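Local coordinates for probable phospholipase A2 homolog 2 (Oryza sativa, PDB 2WG9), which probably catalyses the calcium-dependent hydrolysis of the 2-acyl ester of phosphoglycerides, releasing lysophospholipids and free fatty acids, at residues G18-C23 and I42-C47; L34-Y39 and P52-D57. One frame throughout, in Å; residues are numbered along the deposited sequence. Where two conformers were deposited one is given.

Contact 1: residues G18-C23 and I42-C47. With CA (calcium ion), chain C; OCA (octanoic acid (caprylic acid)), chain D.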
loop_
_atom_site.group_PDB
_atom_site.type_symbol
_atom_site.label_atom_id
_atom_site.label_comp_id
_atom_site.label_asym_id
_atom_site.label_seq_id
_atom_site.Cartn_x
_atom_site.Cartn_y
_atom_site.Cartn_z
ATOM N N GLY A 18 16.254 -3.215 -6.037
ATOM C CA GLY A 18 15.670 -2.212 -5.134
ATOM C C GLY A 18 14.233 -2.501 -4.727
ATOM O O GLY A 18 13.450 -1.580 -4.486
ATOM N N CYS A 19 13.901 -3.787 -4.644
ATOM C CA CYS A 19 12.544 -4.245 -4.380
ATOM C C CYS A 19 12.557 -5.442 -3.432
ATOM O O CYS A 19 13.595 -6.092 -3.251
ATOM C CB CYS A 19 11.853 -4.606 -5.703
ATOM S SG CYS A 19 12.826 -5.726 -6.760
ATOM N N SER A 20 11.402 -5.738 -2.834
ATOM C CA SER A 20 11.307 -6.815 -1.852
ATOM C C SER A 20 10.804 -8.134 -2.433
ATOM O O SER A 20 9.917 -8.149 -3.286
ATOM C CB SER A 20 10.397 -6.398 -0.694
ATOM O OG SER A 20 10.157 -7.480 0.187
ATOM N N ARG A 21 11.373 -9.230 -1.941
ATOM C CA ARG A 21 10.858 -10.579 -2.178
ATOM C C ARG A 21 10.498 -11.257 -0.849
ATOM O O ARG A 21 10.295 -12.472 -0.805
ATOM C CB ARG A 21 11.891 -11.431 -2.932
ATOM C CG ARG A 21 12.493 -10.769 -4.171
ATOM C CD ARG A 21 13.350 -11.746 -4.978
ATOM N NE ARG A 21 13.971 -11.104 -6.136
ATOM C CZ ARG A 21 13.390 -10.947 -7.325
ATOM N NH1 ARG A 21 14.054 -10.348 -8.307
ATOM N NH2 ARG A 21 12.153 -11.386 -7.543
ATOM N N THR A 22 10.395 -10.457 0.217
ATOM C CA THR A 22 10.173 -10.973 1.568
ATOM C C THR A 22 8.959 -10.322 2.230
ATOM O O THR A 22 8.741 -9.121 2.099
ATOM C CB THR A 22 11.441 -10.811 2.471
ATOM O OG1 THR A 22 11.074 -10.862 3.858
ATOM C CG2 THR A 22 12.129 -9.496 2.214
ATOM N N CYS A 23 8.171 -11.129 2.933
ATOM C CA CYS A 23 7.013 -10.630 3.666
ATOM C C CYS A 23 7.473 -9.977 4.965
ATOM O O CYS A 23 7.794 -10.666 5.934
ATOM C CB CYS A 23 6.027 -11.764 3.956
ATOM S SG CYS A 23 5.401 -12.569 2.452
ATOM N N ILE A 42 5.715 3.168 2.214
ATOM C CA ILE A 42 6.140 4.270 1.362
ATOM C C ILE A 42 7.510 3.947 0.767
ATOM O O ILE A 42 8.412 3.509 1.479
ATOM C CB ILE A 42 6.158 5.607 2.154
ATOM C CG1 ILE A 42 4.750 5.914 2.691
ATOM C CG2 ILE A 42 6.680 6.763 1.277
ATOM C CD1 ILE A 42 4.702 6.966 3.806
ATOM N N LEU A 43 7.650 4.143 -0.545
ATOM C CA LEU A 43 8.896 3.809 -1.257
ATOM C C LEU A 43 9.382 2.404 -0.868
ATOM O O LEU A 43 10.548 2.188 -0.521
ATOM C CB LEU A 43 9.974 4.889 -1.021
ATOM C CG LEU A 43 9.580 6.329 -1.398
ATOM C CD1 LEU A 43 10.574 7.335 -0.858
ATOM C CD2 LEU A 43 9.410 6.522 -2.899
ATOM N N TYR A 44 8.444 1.460 -0.905
ATOM C CA TYR A 44 8.692 0.064 -0.588
ATOM C C TYR A 44 7.733 -0.772 -1.431
ATOM O O TYR A 44 6.514 -0.621 -1.316
ATOM C CB TYR A 44 8.466 -0.205 0.907
ATOM C CG TYR A 44 8.519 -1.672 1.246
ATOM C CD1 TYR A 44 9.736 -2.355 1.248
ATOM C CD2 TYR A 44 7.356 -2.389 1.537
ATOM C CE1 TYR A 44 9.802 -3.710 1.548
ATOM C CE2 TYR A 44 7.410 -3.748 1.832
ATOM C CZ TYR A 44 8.640 -4.398 1.831
ATOM O OH TYR A 44 8.714 -5.737 2.107
ATOM N N SER A 45 8.272 -1.640 -2.285
ATOM C CA SER A 45 7.436 -2.422 -3.196
ATOM C C SER A 45 8.086 -3.744 -3.585
ATOM O O SER A 45 9.300 -3.914 -3.451
ATOM C CB SER A 45 7.090 -1.601 -4.450
ATOM O OG SER A 45 5.895 -2.077 -5.057
ATOM N N GLY A 46 7.265 -4.674 -4.068
ATOM C CA GLY A 46 7.717 -6.012 -4.403
ATOM C C GLY A 46 8.351 -6.065 -5.781
ATOM O O GLY A 46 8.027 -5.261 -6.660
ATOM N N CYS A 47 9.266 -7.010 -5.957
ATOM C CA CYS A 47 9.915 -7.220 -7.243
ATOM C C CYS A 47 8.884 -7.729 -8.254
ATOM O O CYS A 47 7.889 -8.337 -7.862
ATOM C CB CYS A 47 11.088 -8.192 -7.084
ATOM S SG CYS A 47 12.420 -7.554 -6.000
HETATM CA CA CA C . 4.470 0.261 -1.377
HETATM C C1 OCA D . 1.120 1.020 -0.548
HETATM C C2 OCA D . 0.232 1.506 0.600
HETATM C C3 OCA D . 0.084 3.026 0.595
HETATM C C4 OCA D . 1.349 3.743 1.076
HETATM C C5 OCA D . 1.686 3.432 2.543
HETATM C C6 OCA D . 0.967 4.383 3.498
HETATM C C7 OCA D . 1.779 4.597 4.776
HETATM C C8 OCA D . 1.102 3.914 5.969
HETATM O O1 OCA D . 2.334 0.865 -0.308
HETATM O O2 OCA D . 0.559 0.805 -1.641
HETATM O O HOH W 1 11.007 -0.676 -3.553
HETATM O O HOH W 2 5.490 2.115 -2.513
#

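Contact 2: residues L34-Y39 and P52-D57. With CA (calcium ion), chain C.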
loop_
_atom_site.group_PDB
_atom_site.type_symbol
_atom_site.label_atom_id
_atom_site.label_comp_id
_atom_site.label_asym_id
_atom_site.label_seq_id
_atom_site.Cartn_x
_atom_site.Cartn_y
_atom_site.Cartn_z
ATOM N N LEU A 34 6.476 2.194 8.099
ATOM C CA LEU A 34 5.748 0.935 7.933
ATOM C C LEU A 34 6.285 0.125 6.746
ATOM O O LEU A 34 6.451 0.665 5.649
ATOM C CB LEU A 34 4.255 1.239 7.743
ATOM C CG LEU A 34 3.184 0.158 7.919
ATOM C CD1 LEU A 34 1.891 0.797 8.409
ATOM C CD2 LEU A 34 2.938 -0.615 6.635
ATOM N N ARG A 35 6.560 -1.158 6.981
ATOM C CA ARG A 35 6.844 -2.112 5.911
ATOM C C ARG A 35 6.129 -3.416 6.225
ATOM O O ARG A 35 6.450 -4.091 7.203
ATOM C CB ARG A 35 8.345 -2.344 5.723
ATOM C CG ARG A 35 9.045 -1.168 5.098
ATOM C CD ARG A 35 10.479 -1.468 4.792
ATOM N NE ARG A 35 11.095 -0.342 4.104
ATOM C CZ ARG A 35 12.403 -0.214 3.893
ATOM N NH1 ARG A 35 13.247 -1.147 4.319
ATOM N NH2 ARG A 35 12.861 0.855 3.256
ATOM N N TYR A 36 5.156 -3.754 5.384
ATOM C CA TYR A 36 4.251 -4.871 5.626
ATOM C C TYR A 36 4.098 -5.645 4.323
ATOM O O TYR A 36 3.808 -5.056 3.272
ATOM C CB TYR A 36 2.900 -4.314 6.101
ATOM C CG TYR A 36 1.802 -5.312 6.352
ATOM C CD1 TYR A 36 1.383 -5.606 7.658
ATOM C CD2 TYR A 36 1.140 -5.934 5.289
ATOM C CE1 TYR A 36 0.351 -6.512 7.891
ATOM C CE2 TYR A 36 0.117 -6.841 5.512
ATOM C CZ TYR A 36 -0.276 -7.125 6.810
ATOM O OH TYR A 36 -1.297 -8.025 7.019
ATOM N N GLY A 37 4.288 -6.965 4.404
ATOM C CA GLY A 37 4.270 -7.820 3.219
ATOM C C GLY A 37 5.414 -7.426 2.303
ATOM O O GLY A 37 6.474 -7.005 2.781
ATOM N N LYS A 38 5.201 -7.559 0.994
ATOM C CA LYS A 38 6.206 -7.184 -0.002
ATOM C C LYS A 38 5.913 -5.803 -0.595
ATOM O O LYS A 38 6.771 -5.227 -1.274
ATOM C CB LYS A 38 6.270 -8.225 -1.138
ATOM C CG LYS A 38 6.778 -9.607 -0.741
ATOM C CD LYS A 38 6.488 -10.614 -1.857
ATOM C CE LYS A 38 6.771 -12.049 -1.440
ATOM N NZ LYS A 38 6.493 -13.023 -2.563
ATOM N N TYR A 39 4.706 -5.277 -0.336
ATOM C CA TYR A 39 4.198 -4.089 -1.045
ATOM C C TYR A 39 3.746 -2.895 -0.178
ATOM O O TYR A 39 3.792 -1.761 -0.640
ATOM C CB TYR A 39 3.047 -4.480 -2.001
ATOM C CG TYR A 39 3.467 -5.381 -3.146
ATOM C CD1 TYR A 39 3.368 -6.773 -3.044
ATOM C CD2 TYR A 39 3.962 -4.841 -4.335
ATOM C CE1 TYR A 39 3.758 -7.605 -4.109
ATOM C CE2 TYR A 39 4.362 -5.664 -5.398
ATOM C CZ TYR A 39 4.260 -7.039 -5.277
ATOM O OH TYR A 39 4.653 -7.848 -6.330
ATOM N N PRO A 52 1.737 -11.253 -3.572
ATOM C CA PRO A 52 1.575 -10.576 -2.287
ATOM C C PRO A 52 1.416 -11.592 -1.164
ATOM O O PRO A 52 1.114 -12.754 -1.418
ATOM C CB PRO A 52 0.268 -9.785 -2.446
ATOM C CG PRO A 52 -0.035 -9.794 -3.889
ATOM C CD PRO A 52 0.582 -11.020 -4.461
ATOM N N CYS A 53 1.610 -11.136 0.067
ATOM C CA CYS A 53 1.706 -12.012 1.223
ATOM C C CYS A 53 0.361 -12.315 1.867
ATOM O O CYS A 53 0.220 -13.309 2.585
ATOM C CB CYS A 53 2.652 -11.390 2.249
ATOM S SG CYS A 53 4.291 -11.111 1.599
ATOM N N ASP A 54 -0.609 -11.437 1.628
ATOM C CA ASP A 54 -1.987 -11.607 2.096
ATOM C C ASP A 54 -2.870 -10.615 1.347
ATOM O O ASP A 54 -2.400 -9.976 0.389
ATOM C CB ASP A 54 -2.111 -11.458 3.631
ATOM C CG ASP A 54 -1.767 -10.055 4.140
ATOM O OD1 ASP A 54 -1.438 -9.141 3.346
ATOM O OD2 ASP A 54 -1.830 -9.872 5.375
ATOM N N ALA A 55 -4.133 -10.503 1.761
ATOM C CA ALA A 55 -5.110 -9.626 1.104
ATOM C C ALA A 55 -4.729 -8.152 1.193
ATOM O O ALA A 55 -4.851 -7.411 0.212
ATOM C CB ALA A 55 -6.509 -9.844 1.691
ATOM N N LEU A 56 -4.270 -7.729 2.372
ATOM C CA LEU A 56 -3.803 -6.351 2.553
ATOM C C LEU A 56 -2.601 -6.059 1.661
ATOM O O LEU A 56 -2.553 -5.016 1.012
ATOM C CB LEU A 56 -3.480 -6.051 4.024
ATOM C CG LEU A 56 -3.081 -4.604 4.362
ATOM C CD1 LEU A 56 -4.142 -3.587 3.926
ATOM C CD2 LEU A 56 -2.776 -4.465 5.856
ATOM N N ASP A 57 -1.643 -6.981 1.624
ATOM C CA ASP A 57 -0.470 -6.818 0.759
ATOM C C ASP A 57 -0.876 -6.704 -0.720
ATOM O O ASP A 57 -0.293 -5.919 -1.485
ATOM C CB ASP A 57 0.496 -7.981 0.971
ATOM C CG ASP A 57 1.907 -7.652 0.550
ATOM O OD1 ASP A 57 2.273 -6.457 0.566
ATOM O OD2 ASP A 57 2.659 -8.600 0.219
HETATM CA CA CA C . 4.470 0.261 -1.377
HETATM O O HOH W 2 5.490 2.115 -2.513
#

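Contact 1: residues G18-C23 and I42-C47
Cys19 and Cys47 are joined through their sulfurs, SG to SG 2.0 Å, in a disulfide that ties the chain ahead of strand 24-26 to the chain just past the calcium-binding loop of a secretory phospholipase A2. The C-S-S-C torsion of 97° is near the relaxed value. Next comes Ser20, whose backbone forms a single beta bridge with Gly46: Ser20 N donates to Ser45 O at 2.9 Å, and Ser20 O accepts from Cys47 N at 3.0 Å. Gly46 CA adds a C-H...O contact to that same carbonyl. The two segments run nearly at right angles where they touch, and the pairing goes no further. With OG anti to the backbone N (chi1 173°), the Ser20 hydroxyl donates to Tyr44 OH at 3.0 Å, while Ser20 CB meets the tyrosine ring obliquely, 3.6 Å from Tyr44 CE1. Tyr44 OH is probably also hydrogen-bonded to Gly37 O, giving the hydroxyl a second partner. At the other end of the residue, Tyr44 O binds the calcium ion at 2.2 Å, in a site completed by Tyr39 O, Gly41 O, Asp64, a water and the octanoate O1. Ser45 OG, in turn, is bonded to the Asp64 carboxylate. Arg21 runs extended from CG to NE and lays one guanidinium face over Cys47 CB, offset toward the rim, with Arg21 NH2 3.4 Å from that carbon; NH2 makes its salt bridge with Glu50. Thr22, whose own OG1 is bonded to Glu24, closes an ST turn, its backbone N donating to Ser20 OG at 3.0 Å with an N-H...O angle of 163°.

Contact 2: residues L34-Y39 and P52-D57
Asp57 holds three backbone N-H groups with one carboxylate, two of them across the contact. Lys38 N reaches Asp57 OD2 on its syn side at 2.9 Å, nearly straight at 176° but 29° out of the carboxylate plane, and Tyr39 N meets the syn lone pair of Asp57 OD1 at 2.9 Å. The anti lone pair of Asp57 OD2 takes Cys53 N at 2.7 Å. Gly37 has a positive phi, and a CB on it would clash with Asp57 CG. An alanine in place of Asp57 would probably leave these three N-H groups without their acceptor and the backbone at 38-39 freer to shift. Earlier in the strand, Tyr36 OH donates to the syn lone pair of Asp54 OD2 at 2.5 Å, and Leu56 CD2 lies over one ring face, 4.0 Å from the Tyr36 ring centroid, a CH-pi contact. Asp54 OD1 caps the helix by accepting from Asp57 N at 2.8 Å. Cys53 SG, in a disulfide with Cys23, packs on Gly37 CA and the Lys38 chain, whose NZ pairs with Glu50. The N-capped start of helix 55-68, which carries the predicted active-site His63, is joined to the phospholipase A2 calcium loop, where Tyr39 O binds the metal.

Both contacts are partly buried, but contact 2 lies deeper, its centre about 7 Å from that of the chain against about 11 Å for contact 1, which has exposed residues at its edge. Each gives one backbone carbonyl to the same calcium ion, from opposite ends of the loop 39-44. Contact 1 joins two irregular loops through a disulfide and main-chain pairing; contact 2 fastens a strand end to a helix start mainly with carboxylates, beside a smaller apolar part. Their segments alternate along the chain, and one disulfide and one probable tyrosine-carbonyl bond tie the two contacts together. Ser45 and Gly46 also pack on the Tyr39 ring.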